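Local coordinates for protein vinylacetyl-CoA Delta-isomerase (Nitrosopumilus maritimus SCM1, PDB 6VJR) that probably dehydrates 4-hydroxybutyryl-CoA and isomerises vinylacetyl-CoA, using FAD and a [4Fe-4S] cluster, at residues A[114-119]-A[348-353]. Sequence-based numbering, arbitrary orientation.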
loop_
_atom_site.group_PDB
_atom_site.type_symbol
_atom_site.label_atom_id
_atom_site.label_comp_id
_atom_site.label_asym_id
_atom_site.label_seq_id
_atom_site.Cartn_x
_atom_site.Cartn_y
_atom_site.Cartn_z
ATOM N N THR A 114 -2.400 -14.293 38.376
ATOM C CA THR A 114 -2.205 -14.534 39.813
ATOM C C THR A 114 -2.715 -15.921 40.206
ATOM O O THR A 114 -2.108 -16.594 41.043
ATOM C CB THR A 114 -2.868 -13.457 40.664
ATOM O OG1 THR A 114 -4.238 -13.332 40.297
ATOM C CG2 THR A 114 -2.121 -12.137 40.597
ATOM N N PHE A 115 -3.857 -16.323 39.639
ATOM C CA PHE A 115 -4.428 -17.632 39.888
ATOM C C PHE A 115 -3.424 -18.736 39.553
ATOM O O PHE A 115 -3.248 -19.691 40.326
ATOM C CB PHE A 115 -5.735 -17.767 39.102
ATOM C CG PHE A 115 -6.463 -19.073 39.375
ATOM C CD1 PHE A 115 -6.092 -20.238 38.726
ATOM C CD2 PHE A 115 -7.550 -19.118 40.233
ATOM C CE1 PHE A 115 -6.794 -21.400 38.913
ATOM C CE2 PHE A 115 -8.233 -20.300 40.442
ATOM C CZ PHE A 115 -7.852 -21.437 39.784
ATOM N N GLU A 116 -2.741 -18.569 38.408
ATOM C CA GLU A 116 -1.826 -19.582 37.917
ATOM C C GLU A 116 -0.522 -19.579 38.707
ATOM O O GLU A 116 0.018 -20.648 38.919
ATOM C CB GLU A 116 -1.639 -19.496 36.409
ATOM C CG GLU A 116 -2.929 -19.933 35.710
ATOM C CD GLU A 116 -2.926 -19.984 34.194
ATOM O OE1 GLU A 116 -2.032 -20.696 33.684
ATOM O OE2 GLU A 116 -3.828 -19.386 33.551
ATOM N N ILE A 117 -0.025 -18.420 39.155
ATOM C CA ILE A 117 1.126 -18.405 40.031
ATOM C C ILE A 117 0.833 -19.231 41.278
ATOM O O ILE A 117 1.651 -20.061 41.669
ATOM C CB ILE A 117 1.521 -16.975 40.424
ATOM C CG1 ILE A 117 1.847 -16.110 39.211
ATOM C CG2 ILE A 117 2.677 -17.031 41.412
ATOM C CD1 ILE A 117 2.054 -14.643 39.508
ATOM N N ASP A 118 -0.335 -18.980 41.902
ATOM C CA ASP A 118 -0.725 -19.626 43.150
ATOM C C ASP A 118 -0.867 -21.136 42.972
ATOM O O ASP A 118 -0.476 -21.906 43.863
ATOM C CB ASP A 118 -2.014 -19.047 43.704
ATOM C CG ASP A 118 -1.930 -17.610 44.205
ATOM O OD1 ASP A 118 -0.785 -17.049 44.279
ATOM O OD2 ASP A 118 -3.007 -17.051 44.529
ATOM N N GLU A 119 -1.444 -21.541 41.837
ATOM C CA GLU A 119 -1.613 -22.950 41.493
ATOM C C GLU A 119 -0.264 -23.667 41.557
ATOM O O GLU A 119 -0.184 -24.767 42.074
ATOM C CB GLU A 119 -2.341 -23.035 40.151
ATOM C CG GLU A 119 -2.746 -24.424 39.681
ATOM C CD GLU A 119 -3.477 -24.307 38.346
ATOM O OE1 GLU A 119 -3.020 -23.558 37.432
ATOM O OE2 GLU A 119 -4.540 -24.936 38.234
ATOM N N GLN A 348 -12.272 -16.770 25.332
ATOM C CA GLN A 348 -12.345 -18.081 25.968
ATOM C C GLN A 348 -12.133 -17.925 27.481
ATOM O O GLN A 348 -11.392 -17.038 27.934
ATOM C CB GLN A 348 -11.251 -19.018 25.415
ATOM C CG GLN A 348 -11.200 -19.169 23.893
ATOM C CD GLN A 348 -12.407 -19.863 23.291
ATOM O OE1 GLN A 348 -12.972 -20.839 23.821
ATOM N NE2 GLN A 348 -12.828 -19.335 22.152
ATOM N N LYS A 349 -12.772 -18.800 28.263
ATOM C CA LYS A 349 -12.598 -18.829 29.715
ATOM C C LYS A 349 -11.224 -19.332 30.162
ATOM O O LYS A 349 -10.768 -20.399 29.754
ATOM C CB LYS A 349 -13.733 -19.642 30.328
ATOM C CG LYS A 349 -13.899 -19.529 31.860
ATOM C CD LYS A 349 -14.918 -20.482 32.461
ATOM C CE LYS A 349 -16.340 -20.236 32.182
ATOM N NZ LYS A 349 -17.130 -20.930 33.215
ATOM N N MET A 350 -10.594 -18.553 31.050
ATOM C CA MET A 350 -9.375 -18.953 31.724
ATOM C C MET A 350 -9.650 -19.736 32.996
ATOM O O MET A 350 -10.759 -19.727 33.517
ATOM C CB MET A 350 -8.526 -17.720 32.021
ATOM C CG MET A 350 -8.293 -16.908 30.775
ATOM S SD MET A 350 -7.388 -17.772 29.459
ATOM C CE MET A 350 -5.798 -17.728 30.260
ATOM N N LYS A 351 -8.601 -20.358 33.549
ATOM C CA LYS A 351 -8.786 -21.141 34.773
ATOM C C LYS A 351 -9.427 -20.337 35.910
ATOM O O LYS A 351 -10.179 -20.917 36.704
ATOM C CB LYS A 351 -7.453 -21.739 35.209
ATOM C CG LYS A 351 -6.866 -22.804 34.289
ATOM C CD LYS A 351 -5.538 -23.294 34.850
ATOM C CE LYS A 351 -4.825 -24.227 33.964
ATOM N NZ LYS A 351 -3.565 -24.592 34.606
ATOM N N SER A 352 -9.066 -19.046 36.060
ATOM C CA SER A 352 -9.591 -18.212 37.144
ATOM C C SER A 352 -11.062 -17.810 36.982
ATOM O O SER A 352 -11.653 -17.277 37.923
ATOM C CB SER A 352 -8.756 -16.962 37.264
ATOM O OG SER A 352 -8.928 -16.119 36.140
ATOM N N GLY A 353 -11.612 -17.969 35.766
ATOM C CA GLY A 353 -12.976 -17.589 35.454
ATOM C C GLY A 353 -13.085 -16.395 34.514
ATOM O O GLY A 353 -14.140 -16.205 33.897
HETATM O O HOH W 1 -6.153 -18.469 35.192
HETATM O O HOH W 2 -6.053 -20.263 32.119
#
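This is a surface contact, part CH-pi, part salt bridge and part water-bridged, that ties helix 101-121, in the N-terminal family region, to the C-terminal one, away from the FAD, cluster and iron sites; its partner is the type I turn M350 to G353 in the loop between the antiparallel strands 348-349 and 355-356. F115, with CG anti to its backbone N (chi1 -176°), turns one ring face to the turn. S352 CA sits over that face, 4.0 Å from the F115 ring centroid, while F115 CB meets S352 CB at 3.6 Å. S352 OG hydrogen-bonds to H111 ND1, one turn before F115.

The K351 side chain crosses that of F115 at about a right angle, with K351 CB 3.8 Å from F115 CE1. Its extended chain then carries K351 NZ to 3.1 Å from E119 OE1, a salt bridge in which the nitrogen comes from above the carboxylate plane.

E116 works through water. Its OE2 receives a hydrogen bond from each of two waters, which in turn accept from K351 N and S352 N. R284 of helix 278-292 forms a salt bridge with the same oxygen. Two amides of the turn are thus satisfied through one carboxylate oxygen, and the nearby positive charges of R284 and K351 would be expected to keep E116 ionised.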